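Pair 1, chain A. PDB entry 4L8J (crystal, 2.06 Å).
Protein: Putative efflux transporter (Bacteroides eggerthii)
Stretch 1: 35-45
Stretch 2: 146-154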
# COMPACT_ATOMS: atom_id res chain seq x y z
N VAL A 35 -50.45 -27.40 -1.75
CA VAL A 35 -51.24 -27.99 -0.68
C VAL A 35 -52.61 -28.34 -1.25
O VAL A 35 -53.28 -27.49 -1.84
CB VAL A 35 -51.31 -27.07 0.55
CG1 VAL A 35 -52.15 -27.69 1.66
CG2 VAL A 35 -49.91 -26.74 1.06
N LYS A 36 -52.98 -29.62 -1.14
CA LYS A 36 -54.27 -30.13 -1.59
C LYS A 36 -55.28 -29.82 -0.50
O LYS A 36 -55.07 -30.21 0.65
CB LYS A 36 -54.19 -31.63 -1.89
CG LYS A 36 -55.38 -32.17 -2.70
CD LYS A 36 -55.56 -33.69 -2.56
CE LYS A 36 -56.23 -34.08 -1.26
NZ LYS A 36 -56.10 -35.53 -0.99
N LEU A 37 -56.30 -29.03 -0.83
CA LEU A 37 -57.34 -28.65 0.13
C LEU A 37 -58.50 -29.57 -0.01
O LEU A 37 -58.90 -29.90 -1.12
CB LEU A 37 -57.80 -27.20 -0.06
CG LEU A 37 -56.88 -26.09 0.44
CD1 LEU A 37 -57.60 -24.76 0.42
CD2 LEU A 37 -56.37 -26.38 1.85
N ALA A 38 -59.03 -30.02 1.12
CA ALA A 38 -60.16 -30.93 1.08
C ALA A 38 -61.08 -30.71 2.25
O ALA A 38 -60.63 -30.21 3.30
CB ALA A 38 -59.65 -32.36 1.09
N PHE A 39 -62.36 -31.05 2.08
CA PHE A 39 -63.36 -30.98 3.15
C PHE A 39 -63.07 -32.10 4.18
O PHE A 39 -62.49 -33.13 3.82
CB PHE A 39 -64.79 -31.12 2.59
CG PHE A 39 -65.36 -29.91 1.89
CD1 PHE A 39 -66.06 -28.94 2.60
CD2 PHE A 39 -65.23 -29.75 0.52
CE1 PHE A 39 -66.60 -27.83 1.95
CE2 PHE A 39 -65.78 -28.64 -0.14
CZ PHE A 39 -66.45 -27.68 0.59
N ARG A 40 -63.45 -31.89 5.44
CA ARG A 40 -63.26 -32.92 6.47
C ARG A 40 -64.57 -33.73 6.60
O ARG A 40 -64.65 -34.67 7.40
CB ARG A 40 -62.82 -32.30 7.81
CG ARG A 40 -61.43 -31.65 7.75
CD ARG A 40 -61.09 -30.92 9.03
NE ARG A 40 -59.90 -30.08 8.87
CZ ARG A 40 -59.57 -29.06 9.67
NH1 ARG A 40 -60.35 -28.74 10.70
NH2 ARG A 40 -58.47 -28.35 9.44
N VAL A 41 -65.60 -33.34 5.82
CA VAL A 41 -66.94 -33.94 5.77
C VAL A 41 -67.26 -34.27 4.32
O VAL A 41 -66.62 -33.73 3.42
CB VAL A 41 -68.06 -33.08 6.42
CG1 VAL A 41 -67.94 -33.08 7.94
CG2 VAL A 41 -68.08 -31.65 5.88
N SER A 42 -68.26 -35.13 4.09
CA SER A 42 -68.73 -35.50 2.76
C SER A 42 -70.00 -34.73 2.44
O SER A 42 -70.78 -34.42 3.35
CB SER A 42 -68.98 -37.00 2.67
OG SER A 42 -67.79 -37.74 2.89
N GLY A 43 -70.20 -34.40 1.18
CA GLY A 43 -71.40 -33.68 0.78
C GLY A 43 -71.37 -33.18 -0.64
O GLY A 43 -70.47 -33.51 -1.41
N GLN A 44 -72.39 -32.39 -0.99
CA GLN A 44 -72.50 -31.79 -2.31
C GLN A 44 -72.04 -30.32 -2.28
O GLN A 44 -72.64 -29.50 -1.58
CB GLN A 44 -73.96 -31.90 -2.83
CG GLN A 44 -74.21 -31.08 -4.11
CD GLN A 44 -75.52 -31.40 -4.78
OE1 GLN A 44 -75.53 -31.98 -5.88
NE2 GLN A 44 -76.65 -30.99 -4.18
N ILE A 45 -71.02 -29.97 -3.09
CA ILE A 45 -70.55 -28.58 -3.22
C ILE A 45 -71.72 -27.74 -3.74
O ILE A 45 -72.39 -28.17 -4.67
CB ILE A 45 -69.28 -28.48 -4.12
CG1 ILE A 45 -68.07 -29.13 -3.42
CG2 ILE A 45 -68.96 -27.00 -4.48
CD1 ILE A 45 -67.02 -29.61 -4.32
N ASN A 146 -68.96 -26.98 -9.26
CA ASN A 146 -70.05 -26.68 -8.34
C ASN A 146 -71.18 -27.69 -8.56
O ASN A 146 -71.31 -28.24 -9.66
CB ASN A 146 -70.53 -25.24 -8.49
CG ASN A 146 -71.36 -24.76 -7.31
OD1 ASN A 146 -71.49 -25.45 -6.30
ND2 ASN A 146 -71.94 -23.56 -7.40
N TYR A 147 -71.94 -28.01 -7.49
CA TYR A 147 -73.05 -28.98 -7.42
C TYR A 147 -72.53 -30.44 -7.60
O TYR A 147 -73.34 -31.36 -7.73
CB TYR A 147 -74.25 -28.63 -8.34
CG TYR A 147 -74.94 -27.35 -7.92
CD1 TYR A 147 -75.81 -27.32 -6.83
CD2 TYR A 147 -74.68 -26.15 -8.57
CE1 TYR A 147 -76.43 -26.14 -6.42
CE2 TYR A 147 -75.28 -24.95 -8.17
CZ TYR A 147 -76.17 -24.95 -7.10
OH TYR A 147 -76.78 -23.78 -6.71
N GLN A 148 -71.20 -30.65 -7.52
CA GLN A 148 -70.56 -31.98 -7.55
C GLN A 148 -70.50 -32.54 -6.11
O GLN A 148 -70.22 -31.80 -5.16
CB GLN A 148 -69.16 -31.88 -8.19
CG GLN A 148 -68.23 -33.11 -8.05
CD GLN A 148 -66.95 -32.98 -8.85
OE1 GLN A 148 -66.79 -32.11 -9.72
NE2 GLN A 148 -65.99 -33.86 -8.59
N ARG A 149 -70.75 -33.85 -5.97
CA ARG A 149 -70.72 -34.57 -4.69
C ARG A 149 -69.30 -35.06 -4.43
O ARG A 149 -68.65 -35.59 -5.35
CB ARG A 149 -71.76 -35.71 -4.68
CG ARG A 149 -73.20 -35.20 -4.75
CD ARG A 149 -74.24 -36.31 -4.73
NE ARG A 149 -75.59 -35.78 -4.50
CZ ARG A 149 -76.44 -35.44 -5.47
NH1 ARG A 149 -76.09 -35.55 -6.75
NH2 ARG A 149 -77.65 -34.97 -5.17
N VAL A 150 -68.79 -34.81 -3.21
CA VAL A 150 -67.42 -35.16 -2.80
C VAL A 150 -67.41 -35.85 -1.43
O VAL A 150 -68.35 -35.71 -0.65
CB VAL A 150 -66.46 -33.92 -2.77
CG1 VAL A 150 -66.26 -33.32 -4.16
CG2 VAL A 150 -66.93 -32.85 -1.77
N ASN A 151 -66.29 -36.54 -1.14
CA ASN A 151 -66.03 -37.22 0.13
C ASN A 151 -64.98 -36.44 0.92
O ASN A 151 -64.41 -35.47 0.39
CB ASN A 151 -65.53 -38.65 -0.13
CG ASN A 151 -66.45 -39.51 -0.96
OD1 ASN A 151 -67.61 -39.76 -0.59
ND2 ASN A 151 -65.94 -40.00 -2.08
N SER A 152 -64.69 -36.86 2.16
CA SER A 152 -63.64 -36.25 2.97
C SER A 152 -62.31 -36.59 2.35
O SER A 152 -62.16 -37.67 1.79
CB SER A 152 -63.70 -36.75 4.40
OG SER A 152 -64.96 -36.47 4.97
N GLY A 153 -61.38 -35.66 2.41
CA GLY A 153 -60.05 -35.85 1.85
C GLY A 153 -59.96 -35.73 0.34
O GLY A 153 -58.86 -35.70 -0.20
N GLU A 154 -61.11 -35.65 -0.36
CA GLU A 154 -61.14 -35.49 -1.82
C GLU A 154 -60.68 -34.06 -2.17
O GLU A 154 -61.25 -33.09 -1.65
CB GLU A 154 -62.55 -35.77 -2.36
CG GLU A 154 -62.63 -35.90 -3.87
CD GLU A 154 -63.95 -36.41 -4.42
OE1 GLU A 154 -64.74 -37.01 -3.65
OE2 GLU A 154 -64.18 -36.25 -5.64
O HOH W 1 -63.27 -32.88 0.02

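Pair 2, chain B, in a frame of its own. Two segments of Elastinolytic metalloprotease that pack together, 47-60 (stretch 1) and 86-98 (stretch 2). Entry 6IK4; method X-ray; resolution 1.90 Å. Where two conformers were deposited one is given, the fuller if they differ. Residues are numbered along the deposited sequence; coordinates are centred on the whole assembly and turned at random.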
# COMPACT_ATOMS: atom_id res chain seq x y z
N PRO B 47 -3.80 -8.94 -9.15
CA PRO B 47 -2.51 -8.59 -9.77
C PRO B 47 -1.34 -8.81 -8.83
O PRO B 47 -1.49 -9.01 -7.62
CB PRO B 47 -2.67 -7.10 -10.08
CG PRO B 47 -3.55 -6.62 -8.95
CD PRO B 47 -4.56 -7.73 -8.76
N TRP B 48 -0.14 -8.73 -9.41
CA TRP B 48 1.09 -8.68 -8.64
C TRP B 48 1.32 -7.25 -8.16
O TRP B 48 0.94 -6.28 -8.82
CB TRP B 48 2.27 -9.17 -9.48
CG TRP B 48 2.14 -10.62 -9.86
CD1 TRP B 48 1.42 -11.13 -10.90
CD2 TRP B 48 2.71 -11.75 -9.18
NE1 TRP B 48 1.50 -12.50 -10.92
CE2 TRP B 48 2.29 -12.91 -9.87
CE3 TRP B 48 3.52 -11.89 -8.05
CZ2 TRP B 48 2.67 -14.20 -9.47
CZ3 TRP B 48 3.90 -13.18 -7.65
CH2 TRP B 48 3.47 -14.31 -8.37
N VAL B 49 1.96 -7.15 -6.99
CA VAL B 49 2.22 -5.88 -6.31
C VAL B 49 3.72 -5.60 -6.40
O VAL B 49 4.53 -6.48 -6.09
CB VAL B 49 1.76 -5.93 -4.84
CG1 VAL B 49 2.01 -4.59 -4.14
CG2 VAL B 49 0.27 -6.29 -4.74
N GLN B 50 4.08 -4.39 -6.83
CA GLN B 50 5.48 -4.01 -6.99
C GLN B 50 6.00 -3.30 -5.74
O GLN B 50 5.26 -2.55 -5.09
CB GLN B 50 5.67 -3.08 -8.19
CG GLN B 50 5.29 -3.71 -9.53
CD GLN B 50 5.28 -2.71 -10.66
OE1 GLN B 50 5.85 -1.62 -10.56
NE2 GLN B 50 4.62 -3.07 -11.76
N ALA B 51 7.27 -3.53 -5.41
CA ALA B 51 7.90 -2.78 -4.33
C ALA B 51 7.89 -1.29 -4.65
O ALA B 51 8.33 -0.86 -5.72
CB ALA B 51 9.35 -3.26 -4.11
N ALA B 52 7.38 -0.49 -3.70
CA ALA B 52 7.30 0.96 -3.85
C ALA B 52 8.67 1.63 -3.84
O ALA B 52 8.78 2.80 -4.24
CB ALA B 52 6.45 1.57 -2.73
N HIS B 53 9.71 0.91 -3.42
CA HIS B 53 11.08 1.41 -3.29
C HIS B 53 11.97 0.20 -3.01
O HIS B 53 11.47 -0.92 -2.83
CB HIS B 53 11.20 2.42 -2.15
CG HIS B 53 10.77 1.86 -0.83
ND1 HIS B 53 11.60 1.10 -0.04
CD2 HIS B 53 9.57 1.88 -0.21
CE1 HIS B 53 10.94 0.71 1.04
NE2 HIS B 53 9.70 1.16 0.95
N GLY B 54 13.29 0.43 -2.96
CA GLY B 54 14.22 -0.64 -2.66
C GLY B 54 14.48 -0.82 -1.17
O GLY B 54 14.16 0.05 -0.35
N GLY B 55 15.02 -1.98 -0.81
CA GLY B 55 15.38 -2.23 0.57
C GLY B 55 15.46 -3.71 0.89
O GLY B 55 15.48 -4.56 0.00
N VAL B 56 15.51 -3.98 2.20
CA VAL B 56 15.67 -5.33 2.74
C VAL B 56 14.31 -5.87 3.14
O VAL B 56 13.49 -5.15 3.72
CB VAL B 56 16.64 -5.32 3.95
CG1 VAL B 56 16.88 -6.74 4.44
CG2 VAL B 56 17.96 -4.67 3.55
N ILE B 57 14.08 -7.16 2.85
CA ILE B 57 12.79 -7.80 3.08
C ILE B 57 12.69 -8.31 4.51
O ILE B 57 13.65 -8.89 5.04
CB ILE B 57 12.60 -8.97 2.09
CG1 ILE B 57 12.45 -8.45 0.65
CG2 ILE B 57 11.44 -9.89 2.52
CD1 ILE B 57 11.11 -7.78 0.38
N THR B 58 11.52 -8.12 5.12
CA THR B 58 11.09 -8.90 6.27
C THR B 58 9.80 -9.60 5.89
O THR B 58 8.86 -8.94 5.45
CB THR B 58 10.87 -8.01 7.51
OG1 THR B 58 12.05 -7.25 7.78
CG2 THR B 58 10.53 -8.88 8.72
N ARG B 59 9.76 -10.93 6.01
CA ARG B 59 8.57 -11.71 5.71
C ARG B 59 7.97 -12.19 7.02
O ARG B 59 8.54 -13.05 7.70
CB ARG B 59 8.88 -12.90 4.80
CG ARG B 59 7.68 -13.83 4.53
CD ARG B 59 8.09 -15.13 3.84
NE ARG B 59 6.99 -16.09 3.73
CZ ARG B 59 6.55 -16.85 4.73
NH1 ARG B 59 7.09 -16.76 5.94
NH2 ARG B 59 5.55 -17.71 4.53
N PHE B 60 6.81 -11.63 7.39
CA PHE B 60 6.22 -11.97 8.68
C PHE B 60 5.39 -13.24 8.62
O PHE B 60 5.27 -13.95 9.62
CB PHE B 60 5.37 -10.81 9.20
CG PHE B 60 6.17 -9.57 9.53
CD1 PHE B 60 6.91 -9.51 10.69
CD2 PHE B 60 6.17 -8.47 8.68
CE1 PHE B 60 7.65 -8.38 11.01
CE2 PHE B 60 6.90 -7.34 9.00
CZ PHE B 60 7.64 -7.29 10.17
N ASN B 86 12.26 -13.80 1.02
CA ASN B 86 12.43 -14.21 2.41
C ASN B 86 13.25 -13.18 3.16
O ASN B 86 13.86 -12.29 2.56
CB ASN B 86 13.10 -15.59 2.48
CG ASN B 86 12.19 -16.70 2.06
OD1 ASN B 86 11.28 -17.08 2.80
ND2 ASN B 86 12.41 -17.24 0.87
N ASN B 87 13.27 -13.32 4.49
CA ASN B 87 13.99 -12.40 5.37
C ASN B 87 15.41 -12.18 4.87
O ASN B 87 16.11 -13.12 4.51
CB ASN B 87 14.04 -12.95 6.80
CG ASN B 87 12.72 -12.86 7.52
OD1 ASN B 87 11.91 -11.97 7.25
ND2 ASN B 87 12.49 -13.77 8.46
N GLY B 88 15.83 -10.91 4.84
CA GLY B 88 17.18 -10.57 4.45
C GLY B 88 17.41 -10.37 2.97
O GLY B 88 18.45 -9.83 2.59
N ASP B 89 16.47 -10.80 2.12
CA ASP B 89 16.61 -10.56 0.69
C ASP B 89 16.56 -9.06 0.40
O ASP B 89 15.97 -8.29 1.17
CB ASP B 89 15.50 -11.27 -0.10
CG ASP B 89 15.69 -12.78 -0.16
OD1 ASP B 89 16.82 -13.26 0.11
OD2 ASP B 89 14.70 -13.50 -0.46
N THR B 90 17.18 -8.66 -0.70
CA THR B 90 17.18 -7.28 -1.16
C THR B 90 16.31 -7.17 -2.41
O THR B 90 16.37 -8.03 -3.29
CB THR B 90 18.61 -6.80 -1.44
OG1 THR B 90 19.32 -6.67 -0.19
CG2 THR B 90 18.62 -5.46 -2.15
N VAL B 91 15.49 -6.11 -2.48
CA VAL B 91 14.71 -5.85 -3.68
C VAL B 91 14.97 -4.42 -4.13
O VAL B 91 15.48 -3.59 -3.38
CB VAL B 91 13.20 -6.09 -3.47
CG1 VAL B 91 12.93 -7.56 -3.16
CG2 VAL B 91 12.66 -5.19 -2.36
N GLN B 92 14.61 -4.16 -5.37
CA GLN B 92 14.68 -2.88 -6.04
C GLN B 92 13.29 -2.30 -6.20
O GLN B 92 12.29 -3.03 -6.15
CB GLN B 92 15.33 -3.03 -7.43
CG GLN B 92 16.67 -3.72 -7.42
CD GLN B 92 17.70 -2.93 -6.67
OE1 GLN B 92 17.85 -1.73 -6.89
NE2 GLN B 92 18.43 -3.59 -5.77
N PRO B 93 13.18 -0.98 -6.40
CA PRO B 93 11.89 -0.40 -6.78
C PRO B 93 11.32 -1.16 -7.96
O PRO B 93 12.02 -1.44 -8.94
CB PRO B 93 12.25 1.04 -7.16
CG PRO B 93 13.52 1.31 -6.43
CD PRO B 93 14.27 0.02 -6.46
N GLY B 94 10.04 -1.53 -7.87
CA GLY B 94 9.38 -2.23 -8.94
C GLY B 94 9.38 -3.74 -8.84
O GLY B 94 8.59 -4.39 -9.54
N THR B 95 10.22 -4.32 -7.99
CA THR B 95 10.30 -5.78 -7.88
C THR B 95 8.94 -6.37 -7.51
O THR B 95 8.26 -5.89 -6.61
CB THR B 95 11.33 -6.16 -6.81
OG1 THR B 95 12.62 -5.67 -7.20
CG2 THR B 95 11.39 -7.66 -6.64
N LEU B 96 8.55 -7.43 -8.22
CA LEU B 96 7.30 -8.14 -7.93
C LEU B 96 7.42 -8.87 -6.59
O LEU B 96 8.16 -9.86 -6.48
CB LEU B 96 6.98 -9.13 -9.05
CG LEU B 96 6.81 -8.50 -10.42
CD1 LEU B 96 6.46 -9.57 -11.46
CD2 LEU B 96 5.73 -7.41 -10.38
N LEU B 97 6.67 -8.42 -5.57
CA LEU B 97 6.77 -9.01 -4.23
C LEU B 97 5.89 -10.24 -4.07
O LEU B 97 6.19 -11.12 -3.25
CB LEU B 97 6.38 -7.97 -3.17
CG LEU B 97 7.31 -6.75 -3.07
CD1 LEU B 97 6.76 -5.69 -2.10
CD2 LEU B 97 8.72 -7.20 -2.64
N GLY B 98 4.80 -10.30 -4.81
CA GLY B 98 3.74 -11.26 -4.58
C GLY B 98 2.47 -10.70 -5.20
O GLY B 98 2.47 -9.65 -5.83

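The sharpest difference lies where Phe A39 matches Ala B51. In pair 1 the backbone NH of Phe A39 does not reach the other stretch directly: a water accepts from Phe A39 N (2.9 Å) and donates to Glu A154 O (2.6 Å) and Asn A151 O (2.9 Å). In pair 2 the corresponding link is direct, Ala B51 N to Thr B95 O at 2.8 Å, and the two segments meet here without a bridging water. The side chains differ as well. Phe A39 has its CA-to-CB bond sideways and brings CD2 to 4.2 Å from Val A150 CG2; Ala B51 points toward the other stretch and sets CB 4.2 Å from Val B91 CG2. One valine methyl is thus met by a large ring or by a small methyl.

Over 14 central residues the backbones agree to 0.6 Å (RMSD). The shared rule is a short antiparallel pairing, Gly A43 with Val A150 and Gln A44 with Arg A149, matched by Gly B55 with Val B91 and Val B56 with Thr B90, followed in the second stretch by a type II turn, Asn A151 to Glu A154 or Gln B92 to Thr B95. Gly A43 exchanges two hydrogen bonds with Val A150 (N to O 2.9 Å, O to N 2.8 Å), as Gly B55 does with Val B91 (N to O 3.1 Å, O to N 2.9 Å). In the turns, Gly A153 and Gly B94 coincide, both at positive phi, and each gives its N to a carbonyl across the gap: Gly A153 N to Phe A39 O at 3.1 Å, Gly B94 N to Ala B51 O at 2.8 Å.

The apolar anchor is shared too. Ile A45 and Ile B57 superpose, and each packs on the matched valine: Ile A45 CD1 lies 3.8 Å from Val A150 CG1, Ile B57 CG1 3.9 Å from Val B91 CG1.

Before the turn glycine, Ser A152 matches Pro B93. The serine gives a weak hydrogen bond from OG to Arg A40 O (3.0 Å) and another weak one from N to Ser A42 OG (3.3 Å). Proline has no NH to give; its ring instead packs on Gly B54, the match of Ser A42, with Pro B93 CG 3.6 Å from Gly B54 N. A CB on Gly B54 would sit tightly against Pro B93 CD and Val B91 O, so the bare glycine makes room for the ring.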